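Local structure of YkuI protein (Bacillus subtilis, 2BAS) at residues R99-D104 against K131-K136; S125-L130 against Y169-A174; L145-H150 against H161-Y166. The protein is an EAL-domain protein that binds the second messenger cyclic di-GMP and probably belongs to the phosphodiesterases that cleave it. One frame throughout, in Å; residues are numbered along the deposited sequence.

Contact 1: residues R99-D104 against K131-K136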
loop_
_atom_site.group_PDB
_atom_site.type_symbol
_atom_site.label_atom_id
_atom_site.label_comp_id
_atom_site.label_asym_id
_atom_site.label_seq_id
_atom_site.Cartn_x
_atom_site.Cartn_y
_atom_site.Cartn_z
ATOM N N ARG A 99 -15.309 10.377 -35.024
ATOM C CA ARG A 99 -15.226 11.737 -34.488
ATOM C C ARG A 99 -13.789 12.105 -34.127
ATOM O O ARG A 99 -13.337 13.204 -34.455
ATOM C CB ARG A 99 -16.175 11.921 -33.295
ATOM C CG ARG A 99 -16.120 13.283 -32.611
ATOM C CD ARG A 99 -16.515 14.431 -33.526
ATOM N NE ARG A 99 -15.745 15.642 -33.224
ATOM C CZ ARG A 99 -16.209 16.706 -32.570
ATOM N NH1 ARG A 99 -17.469 16.746 -32.146
ATOM N NH2 ARG A 99 -15.412 17.744 -32.349
ATOM N N PHE A 100 -13.078 11.180 -33.475
ATOM C CA PHE A 100 -11.662 11.371 -33.131
ATOM C C PHE A 100 -10.770 11.629 -34.352
ATOM O O PHE A 100 -9.864 12.466 -34.288
ATOM C CB PHE A 100 -11.115 10.186 -32.322
ATOM C CG PHE A 100 -11.431 10.249 -30.847
ATOM C CD1 PHE A 100 -12.437 9.462 -30.300
ATOM C CD2 PHE A 100 -10.715 11.090 -30.003
ATOM C CE1 PHE A 100 -12.729 9.515 -28.928
ATOM C CE2 PHE A 100 -10.997 11.148 -28.633
ATOM C CZ PHE A 100 -12.005 10.360 -28.098
ATOM N N LEU A 101 -11.032 10.928 -35.459
ATOM C CA LEU A 101 -10.272 11.110 -36.704
ATOM C C LEU A 101 -10.273 12.562 -37.210
ATOM O O LEU A 101 -9.471 12.920 -38.073
ATOM C CB LEU A 101 -10.789 10.184 -37.815
ATOM C CG LEU A 101 -10.356 8.722 -37.978
ATOM C CD1 LEU A 101 -11.074 8.124 -39.184
ATOM C CD2 LEU A 101 -8.852 8.574 -38.147
ATOM N N GLU A 102 -11.176 13.381 -36.670
ATOM C CA GLU A 102 -11.285 14.791 -37.042
ATOM C C GLU A 102 -10.575 15.712 -36.053
ATOM O O GLU A 102 -10.065 16.763 -36.433
ATOM C CB GLU A 102 -12.756 15.212 -37.176
ATOM C CG GLU A 102 -13.600 14.355 -38.129
ATOM C CD GLU A 102 -13.067 14.312 -39.557
ATOM O OE1 GLU A 102 -12.775 15.384 -40.139
ATOM O OE2 GLU A 102 -12.962 13.194 -40.104
ATOM N N ALA A 103 -10.538 15.313 -34.787
ATOM C CA ALA A 103 -9.932 16.135 -33.737
ATOM C C ALA A 103 -8.406 16.015 -33.650
ATOM O O ALA A 103 -7.761 15.453 -34.533
ATOM C CB ALA A 103 -10.567 15.818 -32.400
ATOM N N ASP A 104 -7.849 16.540 -32.562
ATOM C CA ASP A 104 -6.406 16.568 -32.325
ATOM C C ASP A 104 -5.796 15.167 -32.251
ATOM O O ASP A 104 -6.348 14.271 -31.609
ATOM C CB ASP A 104 -6.107 17.348 -31.041
ATOM C CG ASP A 104 -6.800 18.709 -31.000
ATOM O OD1 ASP A 104 -6.244 19.634 -30.371
ATOM O OD2 ASP A 104 -7.892 18.864 -31.592
ATOM N N LYS A 131 -7.279 -2.139 -35.163
ATOM C CA LYS A 131 -6.325 -2.129 -36.278
ATOM C C LYS A 131 -6.842 -1.424 -37.535
ATOM O O LYS A 131 -6.058 -0.877 -38.310
ATOM C CB LYS A 131 -5.878 -3.559 -36.611
ATOM C CG LYS A 131 -4.895 -4.161 -35.589
ATOM C CD LYS A 131 -4.681 -5.654 -35.827
ATOM C CE LYS A 131 -3.522 -6.199 -35.014
ATOM N NZ LYS A 131 -2.217 -5.706 -35.532
ATOM N N GLU A 132 -8.160 -1.442 -37.727
ATOM C CA GLU A 132 -8.799 -0.782 -38.870
ATOM C C GLU A 132 -8.642 0.737 -38.772
ATOM O O GLU A 132 -8.438 1.418 -39.780
ATOM C CB GLU A 132 -10.283 -1.154 -38.940
ATOM C CG GLU A 132 -11.048 -0.498 -40.086
ATOM C CD GLU A 132 -12.558 -0.500 -39.874
ATOM O OE1 GLU A 132 -13.062 -1.348 -39.099
ATOM O OE2 GLU A 132 -13.241 0.354 -40.490
ATOM N N TYR A 133 -8.750 1.258 -37.553
ATOM C CA TYR A 133 -8.591 2.686 -37.323
ATOM C C TYR A 133 -7.130 3.074 -37.185
ATOM O O TYR A 133 -6.781 4.252 -37.284
ATOM C CB TYR A 133 -9.454 3.161 -36.158
ATOM C CG TYR A 133 -10.918 3.204 -36.542
ATOM C CD1 TYR A 133 -11.743 2.085 -36.377
ATOM C CD2 TYR A 133 -11.470 4.353 -37.115
ATOM C CE1 TYR A 133 -13.090 2.120 -36.751
ATOM C CE2 TYR A 133 -12.812 4.397 -37.496
ATOM C CZ TYR A 133 -13.617 3.280 -37.312
ATOM O OH TYR A 133 -14.941 3.333 -37.680
ATOM N N GLU A 134 -6.281 2.066 -36.982
ATOM C CA GLU A 134 -4.831 2.230 -37.048
ATOM C C GLU A 134 -4.497 2.496 -38.518
ATOM O O GLU A 134 -3.649 3.330 -38.832
ATOM C CB GLU A 134 -4.121 0.965 -36.539
ATOM C CG GLU A 134 -2.583 1.048 -36.442
ATOM C CD GLU A 134 -1.903 -0.324 -36.333
ATOM O OE1 GLU A 134 -2.597 -1.360 -36.447
ATOM O OE2 GLU A 134 -0.667 -0.368 -36.143
ATOM N N ALA A 135 -5.203 1.789 -39.401
ATOM C CA ALA A 135 -5.067 1.938 -40.846
ATOM C C ALA A 135 -5.592 3.286 -41.345
ATOM O O ALA A 135 -5.164 3.772 -42.389
ATOM C CB ALA A 135 -5.771 0.792 -41.562
ATOM N N LYS A 136 -6.518 3.885 -40.598
ATOM C CA LYS A 136 -7.086 5.188 -40.964
ATOM C C LYS A 136 -6.307 6.353 -40.342
ATOM O O LYS A 136 -6.607 7.519 -40.608
ATOM C CB LYS A 136 -8.571 5.260 -40.592
ATOM C CG LYS A 136 -9.410 4.192 -41.255
ATOM C CD LYS A 136 -10.855 4.229 -40.799
ATOM C CE LYS A 136 -11.691 3.289 -41.665
ATOM N NZ LYS A 136 -13.156 3.439 -41.436
#
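Leu101 reaches across to the end of helix 124-135 with both of its methyl groups. CD2 lies 3.5 Å from the backbone O of Lys136, and CD1 comes to 4.1 Å from Lys136 CB, where the two side chains stand roughly perpendicular. CD1 also meets the Tyr133 ring at its edge, near the ring plane, 4.3 Å from CD2 of Tyr133. The leucine CG lies anti to the carbonyl carbon (chi1 -84°), and this torsion, with the outer bond extended (chi2 180°), places both methyls beside Lys136. The pairing joins the region where the chain leaves helix 82-100 to that where it leaves helix 124-135, two outer helices of the EAL domain, a TIM-barrel-like fold, and no hydrogen bond crosses between the segments. Beyond CG the Lys136 chain runs extended and its end leads away from the leucine; its NZ forms a salt bridge, weak as a hydrogen bond, with OE2 of Glu132 at 3.2 Å, one helical turn back. The other carboxylate oxygen of Glu132 pairs with Arg94 on helix 82-100. The Tyr133 ring, largely buried, packs on Leu97 and Arg94 of that helix, and its hydroxyl is hydrogen-bonded to Asp98.

Contact 2: residues S125-L130 against Y169-A174; sequences SFLELL and YGIKIA
Leu127 sets both methyl groups against the segment that leads into strand 172-178. CD2 approaches the Tyr169 ring obliquely, 3.6 Å from CE1, while CD1 touches CD1 of Ile171 at 3.8 Å and also lies near the same ring. With CG anti to the backbone N and beside the carbonyl carbon (chi1 -179°), the fork of the leucine meets both partners. An alanine here is likely to open a gap beside the Tyr169 ring and leave Ile171 CD1 with only Leu130 of this segment beside it. Almost one turn further along, Leu130 adds its CD1, 3.9 Å from the same Ile171 CD1, which is therefore gripped by both leucines. Between Tyr169 and Ile171, Gly170 is the first residue after helix 156-167 to leave helical backbone angles, and does so in a Schellman motif, with phi at 90°. This turn lets the chain enter the next barrel strand, with a helix-packing residue on each side of the glycine. The Tyr169 hydroxyl is hydrogen-bonded to that of Tyr165, whose ring meets the Tyr169 ring edge-to-face. Between the two segments themselves only carbon atoms meet, and their hold is likely to depend on shape and on exclusion of water rather than on directed bonds.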
loop_
_atom_site.group_PDB
_atom_site.type_symbol
_atom_site.label_atom_id
_atom_site.label_comp_id
_atom_site.label_asym_id
_atom_site.label_seq_id
_atom_site.Cartn_x
_atom_site.Cartn_y
_atom_site.Cartn_z
ATOM N N SER A 125 -11.520 -9.985 -32.337
ATOM C CA SER A 125 -12.335 -9.040 -33.113
ATOM C C SER A 125 -12.191 -7.561 -32.700
ATOM O O SER A 125 -12.137 -6.685 -33.569
ATOM C CB SER A 125 -13.812 -9.461 -33.141
ATOM O OG SER A 125 -14.451 -9.214 -31.897
ATOM N N PHE A 126 -12.126 -7.277 -31.398
ATOM C CA PHE A 126 -11.972 -5.888 -30.924
ATOM C C PHE A 126 -10.619 -5.286 -31.317
ATOM O O PHE A 126 -10.541 -4.119 -31.700
ATOM C CB PHE A 126 -12.191 -5.784 -29.411
ATOM C CG PHE A 126 -12.205 -4.375 -28.893
ATOM C CD1 PHE A 126 -13.324 -3.564 -29.062
ATOM C CD2 PHE A 126 -11.104 -3.857 -28.219
ATOM C CE1 PHE A 126 -13.341 -2.261 -28.580
ATOM C CE2 PHE A 126 -11.113 -2.548 -27.729
ATOM C CZ PHE A 126 -12.227 -1.752 -27.905
ATOM N N LEU A 127 -9.561 -6.084 -31.214
ATOM C CA LEU A 127 -8.246 -5.653 -31.666
ATOM C C LEU A 127 -8.296 -5.442 -33.183
ATOM O O LEU A 127 -7.694 -4.494 -33.699
ATOM C CB LEU A 127 -7.171 -6.673 -31.273
ATOM C CG LEU A 127 -5.699 -6.413 -31.625
ATOM C CD1 LEU A 127 -5.163 -5.130 -30.998
ATOM C CD2 LEU A 127 -4.830 -7.601 -31.231
ATOM N N GLU A 128 -9.026 -6.323 -33.879
ATOM C CA GLU A 128 -9.271 -6.194 -35.323
ATOM C C GLU A 128 -9.944 -4.841 -35.602
ATOM O O GLU A 128 -9.550 -4.125 -36.525
ATOM C CB GLU A 128 -10.129 -7.359 -35.876
ATOM C CG GLU A 128 -9.431 -8.742 -36.006
ATOM C CD GLU A 128 -10.330 -9.851 -36.626
ATOM O OE1 GLU A 128 -11.535 -9.955 -36.288
ATOM O OE2 GLU A 128 -9.815 -10.647 -37.453
ATOM N N LEU A 129 -10.942 -4.490 -34.788
ATOM C CA LEU A 129 -11.601 -3.187 -34.893
ATOM C C LEU A 129 -10.611 -2.060 -34.661
ATOM O O LEU A 129 -10.679 -1.039 -35.341
ATOM C CB LEU A 129 -12.775 -3.054 -33.915
ATOM C CG LEU A 129 -13.437 -1.674 -33.769
ATOM C CD1 LEU A 129 -13.852 -1.096 -35.121
ATOM C CD2 LEU A 129 -14.634 -1.754 -32.863
ATOM N N LEU A 130 -9.697 -2.247 -33.710
ATOM C CA LEU A 130 -8.696 -1.225 -33.412
ATOM C C LEU A 130 -7.713 -1.030 -34.566
ATOM O O LEU A 130 -7.378 0.104 -34.914
ATOM C CB LEU A 130 -7.955 -1.533 -32.105
ATOM C CG LEU A 130 -8.741 -1.422 -30.790
ATOM C CD1 LEU A 130 -7.850 -1.782 -29.598
ATOM C CD2 LEU A 130 -9.362 -0.038 -30.590
ATOM N N TYR A 169 1.196 -4.022 -28.717
ATOM C CA TYR A 169 0.848 -3.073 -29.772
ATOM C C TYR A 169 0.896 -1.616 -29.288
ATOM O O TYR A 169 0.576 -0.698 -30.047
ATOM C CB TYR A 169 -0.538 -3.392 -30.343
ATOM C CG TYR A 169 -0.625 -4.716 -31.066
ATOM C CD1 TYR A 169 -1.165 -5.839 -30.439
ATOM C CD2 TYR A 169 -0.172 -4.847 -32.380
ATOM C CE1 TYR A 169 -1.249 -7.062 -31.099
ATOM C CE2 TYR A 169 -0.249 -6.065 -33.048
ATOM C CZ TYR A 169 -0.791 -7.167 -32.403
ATOM O OH TYR A 169 -0.878 -8.372 -33.061
ATOM N N GLY A 170 1.289 -1.410 -28.033
ATOM C CA GLY A 170 1.364 -0.069 -27.456
ATOM C C GLY A 170 0.093 0.428 -26.772
ATOM O O GLY A 170 0.084 1.515 -26.198
ATOM N N ILE A 171 -0.979 -0.358 -26.840
ATOM C CA ILE A 171 -2.252 -0.026 -26.191
ATOM C C ILE A 171 -2.078 0.184 -24.674
ATOM O O ILE A 171 -1.361 -0.570 -24.007
ATOM C CB ILE A 171 -3.317 -1.125 -26.471
ATOM C CG1 ILE A 171 -3.548 -1.274 -27.987
ATOM C CG2 ILE A 171 -4.614 -0.829 -25.734
ATOM C CD1 ILE A 171 -4.259 -2.550 -28.408
ATOM N N LYS A 172 -2.718 1.222 -24.143
ATOM C CA LYS A 172 -2.647 1.503 -22.708
ATOM C C LYS A 172 -3.780 0.814 -21.945
ATOM O O LYS A 172 -4.905 0.689 -22.446
ATOM C CB LYS A 172 -2.606 3.014 -22.454
ATOM C CG LYS A 172 -1.285 3.643 -22.921
ATOM C CD LYS A 172 -1.233 5.165 -22.813
ATOM C CE LYS A 172 -0.044 5.736 -23.610
ATOM N NZ LYS A 172 1.281 5.112 -23.275
ATOM N N ILE A 173 -3.473 0.351 -20.740
ATOM C CA ILE A 173 -4.435 -0.413 -19.949
ATOM C C ILE A 173 -4.739 0.233 -18.597
ATOM O O ILE A 173 -3.847 0.490 -17.787
ATOM C CB ILE A 173 -3.999 -1.896 -19.820
ATOM C CG1 ILE A 173 -4.187 -2.597 -21.169
ATOM C CG2 ILE A 173 -4.817 -2.621 -18.766
ATOM C CD1 ILE A 173 -3.339 -3.808 -21.333
ATOM N N ALA A 174 -6.016 0.517 -18.392
ATOM C CA ALA A 174 -6.499 1.110 -17.170
ATOM C C ALA A 174 -7.299 0.056 -16.428
ATOM O O ALA A 174 -8.095 -0.645 -17.038
ATOM C CB ALA A 174 -7.374 2.291 -17.485
#

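Contact 3: residues L145-H150 against H161-Y166; sequences LEITEH and HMLAYY
Leu145 and Leu163 meet through their CD2 methyls, 3.9 Å apart, at the centre of an entirely apolar contact between strand and helix. CD2 of Leu163 also lies 4.0 Å from CG1 of Ile147, so one methyl bridges two residues that lie on the same face of the strand; the Ile147 and Leu163 side chains run alongside each other in opposite senses. Contact with an aromatic ring comes from Leu145 CD2, which approaches Tyr166 obliquely, 3.7 Å from CD1, the leucine side chain running nearly at right angles to that of the tyrosine. The Tyr166 ring is covered on one face from within the helix: the CE methyl of selenomethionine Met162 sits 3.5 Å above it, over the ring centre. The one polar end of the touching side chains, the Tyr166 hydroxyl, is hydrogen-bonded to the backbone O of Gly123. The axes of 145-147 and 161-166 run nearly antiparallel (164°), 11.8 Å apart at closest approach, as expected in the beta-alpha-beta unit formed by strand 143-147, helix 156-167 and strand 172-178. Around it, Phe126 of helix 124-135 packs on both Leu145 and Tyr166, Leu118 of helix 115-118 touches Leu145 and Ile147, and Ile173 on the adjacent strand meets Leu163.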
loop_
_atom_site.group_PDB
_atom_site.type_symbol
_atom_site.label_atom_id
_atom_site.label_comp_id
_atom_site.label_asym_id
_atom_site.label_seq_id
_atom_site.Cartn_x
_atom_site.Cartn_y
_atom_site.Cartn_z
ATOM N N LEU A 145 -7.736 1.127 -22.765
ATOM C CA LEU A 145 -8.703 0.085 -22.514
ATOM C C LEU A 145 -8.933 -0.071 -21.004
ATOM O O LEU A 145 -8.061 -0.559 -20.270
ATOM C CB LEU A 145 -8.199 -1.222 -23.119
ATOM C CG LEU A 145 -9.148 -2.401 -23.253
ATOM C CD1 LEU A 145 -10.066 -2.183 -24.445
ATOM C CD2 LEU A 145 -8.359 -3.683 -23.441
ATOM N N GLU A 146 -10.109 0.361 -20.551
ATOM C CA GLU A 146 -10.492 0.223 -19.159
ATOM C C GLU A 146 -11.127 -1.143 -18.925
ATOM O O GLU A 146 -12.074 -1.521 -19.611
ATOM C CB GLU A 146 -11.459 1.324 -18.744
ATOM C CG GLU A 146 -10.933 2.754 -18.861
ATOM C CD GLU A 146 -11.985 3.800 -18.456
ATOM O OE1 GLU A 146 -12.860 3.496 -17.601
ATOM O OE2 GLU A 146 -11.931 4.932 -18.991
ATOM N N ILE A 147 -10.599 -1.876 -17.957
ATOM C CA ILE A 147 -11.109 -3.191 -17.619
ATOM C C ILE A 147 -11.633 -3.221 -16.177
ATOM O O ILE A 147 -11.075 -2.568 -15.287
ATOM C CB ILE A 147 -10.022 -4.287 -17.824
ATOM C CG1 ILE A 147 -9.387 -4.179 -19.216
ATOM C CG2 ILE A 147 -10.618 -5.684 -17.651
ATOM C CD1 ILE A 147 -10.339 -4.519 -20.379
ATOM N N THR A 148 -12.721 -3.958 -15.968
ATOM C CA THR A 148 -13.294 -4.152 -14.643
ATOM C C THR A 148 -13.211 -5.641 -14.324
ATOM O O THR A 148 -13.960 -6.445 -14.887
ATOM C CB THR A 148 -14.769 -3.682 -14.571
ATOM O OG1 THR A 148 -14.897 -2.383 -15.160
ATOM C CG2 THR A 148 -15.251 -3.627 -13.124
ATOM N N GLU A 149 -12.293 -6.003 -13.431
ATOM C CA GLU A 149 -12.074 -7.413 -13.082
ATOM C C GLU A 149 -13.014 -7.877 -11.981
ATOM O O GLU A 149 -13.034 -9.054 -11.633
ATOM C CB GLU A 149 -10.636 -7.653 -12.637
ATOM C CG GLU A 149 -9.587 -6.972 -13.474
ATOM C CD GLU A 149 -8.292 -6.855 -12.719
ATOM O OE1 GLU A 149 -8.008 -7.741 -11.884
ATOM O OE2 GLU A 149 -7.560 -5.874 -12.952
ATOM N N HIS A 150 -13.768 -6.942 -11.415
ATOM C CA HIS A 150 -14.773 -7.268 -10.419
ATOM C C HIS A 150 -15.786 -8.254 -11.014
ATOM O O HIS A 150 -16.162 -9.238 -10.376
ATOM C CB HIS A 150 -15.455 -5.984 -9.920
ATOM C CG HIS A 150 -16.802 -6.207 -9.299
ATOM N ND1 HIS A 150 -16.979 -6.920 -8.130
ATOM C CD2 HIS A 150 -18.037 -5.803 -9.683
ATOM C CE1 HIS A 150 -18.265 -6.953 -7.827
ATOM N NE2 HIS A 150 -18.929 -6.284 -8.754
ATOM N N HIS A 161 -3.364 -12.640 -19.845
ATOM C CA HIS A 161 -2.653 -13.142 -21.011
ATOM C C HIS A 161 -2.967 -12.269 -22.231
ATOM O O HIS A 161 -2.045 -11.712 -22.831
ATOM C CB HIS A 161 -2.995 -14.621 -21.243
ATOM C CG HIS A 161 -2.391 -15.211 -22.480
ATOM N ND1 HIS A 161 -1.099 -15.688 -22.524
ATOM C CD2 HIS A 161 -2.914 -15.428 -23.712
ATOM C CE1 HIS A 161 -0.848 -16.161 -23.734
ATOM N NE2 HIS A 161 -1.933 -16.014 -24.473
HETATM N N MSE A 162 -4.251 -12.114 -22.572
HETATM C CA MSE A 162 -4.619 -11.273 -23.718
HETATM C C MSE A 162 -4.376 -9.795 -23.467
HETATM O O MSE A 162 -4.204 -9.028 -24.416
HETATM C CB MSE A 162 -6.057 -11.502 -24.204
HETATM C CG MSE A 162 -7.136 -11.031 -23.264
HETATM SE SE MSE A 162 -8.584 -10.089 -24.187
HETATM C CE MSE A 162 -7.781 -8.306 -24.186
ATOM N N LEU A 163 -4.363 -9.394 -22.200
ATOM C CA LEU A 163 -4.059 -8.011 -21.859
ATOM C C LEU A 163 -2.579 -7.726 -22.064
ATOM O O LEU A 163 -2.214 -6.653 -22.543
ATOM C CB LEU A 163 -4.508 -7.663 -20.441
ATOM C CG LEU A 163 -6.010 -7.379 -20.310
ATOM C CD1 LEU A 163 -6.399 -7.193 -18.860
ATOM C CD2 LEU A 163 -6.446 -6.171 -21.134
ATOM N N ALA A 164 -1.732 -8.695 -21.733
ATOM C CA ALA A 164 -0.301 -8.551 -21.979
ATOM C C ALA A 164 -0.046 -8.469 -23.483
ATOM O O ALA A 164 0.824 -7.718 -23.926
ATOM C CB ALA A 164 0.498 -9.697 -21.344
ATOM N N TYR A 165 -0.828 -9.228 -24.253
ATOM C CA TYR A 165 -0.714 -9.268 -25.712
ATOM C C TYR A 165 -1.109 -7.931 -26.335
ATOM O O TYR A 165 -0.412 -7.407 -27.202
ATOM C CB TYR A 165 -1.577 -10.398 -26.274
ATOM C CG TYR A 165 -1.619 -10.476 -27.786
ATOM C CD1 TYR A 165 -0.542 -11.007 -28.507
ATOM C CD2 TYR A 165 -2.744 -10.047 -28.498
ATOM C CE1 TYR A 165 -0.575 -11.094 -29.897
ATOM C CE2 TYR A 165 -2.786 -10.130 -29.890
ATOM C CZ TYR A 165 -1.697 -10.652 -30.580
ATOM O OH TYR A 165 -1.729 -10.739 -31.954
ATOM N N TYR A 166 -2.236 -7.394 -25.881
ATOM C CA TYR A 166 -2.705 -6.085 -26.303
ATOM C C TYR A 166 -1.640 -5.019 -26.095
ATOM O O TYR A 166 -1.512 -4.099 -26.906
ATOM C CB TYR A 166 -3.951 -5.714 -25.512
ATOM C CG TYR A 166 -5.249 -6.074 -26.176
ATOM C CD1 TYR A 166 -6.335 -5.221 -26.084
ATOM C CD2 TYR A 166 -5.390 -7.252 -26.917
ATOM C CE1 TYR A 166 -7.532 -5.526 -26.691
ATOM C CE2 TYR A 166 -6.593 -7.568 -27.537
ATOM C CZ TYR A 166 -7.656 -6.695 -27.415
ATOM O OH TYR A 166 -8.862 -6.970 -28.003
#

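From the N terminus, contact 1 opens at 99-104, where the chain leaves helix 82-100; it then passes through strand 108-112 and returns along helix 124-135, whose end closes contact 1. Before that, the same helix opens contact 2 at 125-130, which closes only at 169-174; the segments of the two contacts therefore alternate and their loops cross. Contact 3 both opens and closes within the loop of contact 2. Contacts 1 and 2 touch where Lys131 packs on Tyr169, their centres about 13 Å apart. Contacts 2 and 3 adjoin through the parallel pairing of strands 143-147 and 172-178. Together they join the exit of helix 82-100 to helix 124-135, that helix to the turn after helix 156-167, and helix 156-167 to the inner sheet.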